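Local atomic coordinates of toxin secretion ATP-binding protein (Vibrio parahaemolyticus RIMD 2210633, PDB entry 3B79), a protein that is probably an ABC transporter of the cell membrane that couples ATP hydrolysis to toxin export, represented here by its N-terminal peptidase C39-like domain. Residues 32-36 / 37-41. Sequence-based numbering, arbitrary orientation. Where two conformers were deposited one is given.
Sequences LPLSD and GKLTP
Leu34 and Leu39 both carry CG beside the backbone N (chi1 -53° at Leu34), and these torsions let the two side chains cross at a slant, CD2 touching CD2 at 3.9 Å, beside a type I' beta turn running from Ser35 to Lys38. This two-residue beta-hairpin turn, with Ser35 and Lys38 as its single antiparallel hydrogen-bonded pair, belongs to the loop between helices 25-29 and 44-51 of the peptidase C39-like domain. Ser35 N reaches Lys38 O at 3.0 Å, in the carbonyl plane and on a lone pair; Lys38 N returns to Ser35 O at the same length, but lies 67° out of that carbonyl's plane. Both corner residues have positive phi, which aspartate tolerates at Asp36 and glycine readily adopts at Gly37 (75°). A water fastens the turn further, donating to Leu34 O and accepting from Gly37 N.

Branched apolar ends suit the leucines: Leu32 and the buried Leu39 both pack on Ala47 of helix 44-51, and Leu39 also on Leu8 and Leu9 of helix 7-18. Asp6 OD2 accepts a hydrogen bond from Leu39 N, tying residues 37-41 to the chain just before helix 7-18. Lys38 lays its aliphatic stem along the turn's carbonyls, CB 3.5 Å from Ser35 O. Thr40 offers Ser35 an apolar surface, its methyl CG2 lying 3.7 Å from Ser35 OG.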
ATOM      1  N   LEU A  32      11.798  12.758   7.506  1.00 23.96           N
ATOM      2  CA  LEU A  32      11.439  12.832   6.083  1.00 22.67           C
ATOM      3  C   LEU A  32      10.706  14.124   5.728  1.00 22.22           C
ATOM      4  O   LEU A  32       9.909  14.645   6.491  1.00 22.68           O
ATOM      5  CB  LEU A  32      10.569  11.631   5.698  1.00 22.50           C
ATOM      6  CG  LEU A  32      11.313  10.307   5.840  1.00 22.41           C
ATOM      7  CD1 LEU A  32      10.341   9.209   5.472  1.00 21.93           C
ATOM      8  CD2 LEU A  32      12.613  10.194   5.040  1.00 25.14           C
ATOM      9  N   PRO A  33      11.002  14.685   4.538  1.00 21.15           N
ATOM     10  CA  PRO A  33      10.313  15.910   4.130  1.00 21.20           C
ATOM     11  C   PRO A  33       8.956  15.697   3.500  1.00 21.02           C
ATOM     12  O   PRO A  33       8.829  15.554   2.266  1.00 20.00           O
ATOM     13  CB  PRO A  33      11.264  16.516   3.089  1.00 20.88           C
ATOM     14  CG  PRO A  33      11.958  15.301   2.507  1.00 22.43           C
ATOM     15  CD  PRO A  33      12.068  14.280   3.603  1.00 21.89           C
ATOM     16  N   LEU A  34       7.931  15.624   4.343  1.00 21.31           N
ATOM     17  CA  LEU A  34       6.569  15.366   3.866  1.00 22.22           C
ATOM     18  C   LEU A  34       5.941  16.474   2.997  1.00 23.31           C
ATOM     19  O   LEU A  34       6.303  17.684   3.103  1.00 25.21           O
ATOM     20  CB  LEU A  34       5.643  15.124   5.088  1.00 22.34           C
ATOM     21  CG  LEU A  34       6.110  14.060   6.080  1.00 22.57           C
ATOM     22  CD1 LEU A  34       5.129  14.006   7.294  1.00 23.52           C
ATOM     23  CD2 LEU A  34       6.211  12.691   5.425  1.00 22.61           C
ATOM     24  N   SER A  35       4.987  16.095   2.148  1.00 25.18           N
ATOM     25  CA  SER A  35       4.175  17.050   1.348  1.00 26.90           C
ATOM     26  C   SER A  35       2.780  17.224   1.860  1.00 28.21           C
ATOM     27  O   SER A  35       1.987  16.265   1.826  1.00 28.81           O
ATOM     28  CB  SER A  35       4.033  16.541  -0.085  1.00 28.15           C
ATOM     29  OG  SER A  35       5.301  16.524  -0.669  1.00 29.40           O
ATOM     30  N   ASP A  36       2.451  18.442   2.318  0.50 28.46           N
ATOM     31  CA  ASP A  36       1.123  18.723   2.883  0.50 28.93           C
ATOM     32  C   ASP A  36       0.892  17.683   3.974  0.50 27.67           C
ATOM     33  O   ASP A  36      -0.215  17.153   4.111  0.50 28.54           O
ATOM     34  CB  ASP A  36       0.030  18.652   1.786  0.50 29.49           C
ATOM     35  CG  ASP A  36      -1.317  19.272   2.210  0.50 31.29           C
ATOM     36  OD1 ASP A  36      -1.369  20.074   3.172  0.50 32.81           O
ATOM     37  OD2 ASP A  36      -2.337  18.952   1.557  0.50 32.75           O
ATOM     38  N   GLY A  37       1.962  17.387   4.725  1.00 26.87           N
ATOM     39  CA  GLY A  37       1.918  16.490   5.868  1.00 25.79           C
ATOM     40  C   GLY A  37       1.818  15.002   5.558  1.00 23.35           C
ATOM     41  O   GLY A  37       1.514  14.217   6.451  1.00 24.62           O
ATOM     42  N   LYS A  38       2.067  14.627   4.302  1.00 21.29           N
ATOM     43  CA  LYS A  38       1.833  13.261   3.837  1.00 19.71           C
ATOM     44  C   LYS A  38       3.048  12.671   3.120  1.00 17.78           C
ATOM     45  O   LYS A  38       3.857  13.361   2.473  1.00 18.04           O
ATOM     46  CB  LYS A  38       0.672  13.228   2.858  1.00 21.08           C
ATOM     47  CG  LYS A  38      -0.717  13.605   3.449  1.00 24.34           C
ATOM     48  CD  LYS A  38      -1.777  13.489   2.354  1.00 25.66           C
ATOM     49  CE  LYS A  38      -3.209  13.875   2.801  1.00 29.13           C
ATOM     50  NZ  LYS A  38      -4.182  13.809   1.616  1.00 34.36           N
ATOM     51  N   LEU A  39       3.141  11.356   3.225  1.00 15.06           N
ATOM     52  CA  LEU A  39       4.083  10.611   2.392  1.00 14.68           C
ATOM     53  C   LEU A  39       3.700  10.706   0.910  1.00 15.34           C
ATOM     54  O   LEU A  39       2.528  10.923   0.557  1.00 17.19           O
ATOM     55  CB  LEU A  39       4.089   9.145   2.808  1.00 15.37           C
ATOM     56  CG  LEU A  39       4.844   8.776   4.076  1.00 16.72           C
ATOM     57  CD1 LEU A  39       4.696   7.283   4.294  1.00 17.48           C
ATOM     58  CD2 LEU A  39       6.328   9.095   3.953  1.00 18.88           C
ATOM     59  N   THR A  40       4.705  10.564   0.052  1.00 13.52           N
ATOM     60  CA  THR A  40       4.481  10.454  -1.399  1.00 14.20           C
ATOM     61  C   THR A  40       5.242   9.215  -1.852  1.00 12.52           C
ATOM     62  O   THR A  40       6.045   8.678  -1.106  1.00 13.07           O
ATOM     63  CB  THR A  40       5.064  11.676  -2.122  1.00 13.65           C
ATOM     64  OG1 THR A  40       6.486  11.589  -1.997  1.00 14.09           O
ATOM     65  CG2 THR A  40       4.544  12.961  -1.520  1.00 15.97           C
ATOM     66  N   PRO A  41       5.017   8.786  -3.103  1.00 12.91           N
ATOM     67  CA  PRO A  41       5.787   7.654  -3.613  1.00 12.69           C
ATOM     68  C   PRO A  41       7.313   7.862  -3.565  1.00 11.85           C
ATOM     69  O   PRO A  41       8.067   6.899  -3.439  1.00 12.92           O
ATOM     70  CB  PRO A  41       5.284   7.494  -5.055  1.00 13.33           C
ATOM     71  CG  PRO A  41       3.843   7.991  -4.969  1.00 15.15           C
ATOM     72  CD  PRO A  41       3.978   9.225  -4.064  1.00 14.28           C
TER
HETATM   73  O   HOH W   1       4.443  18.952   4.972  1.00 31.36           O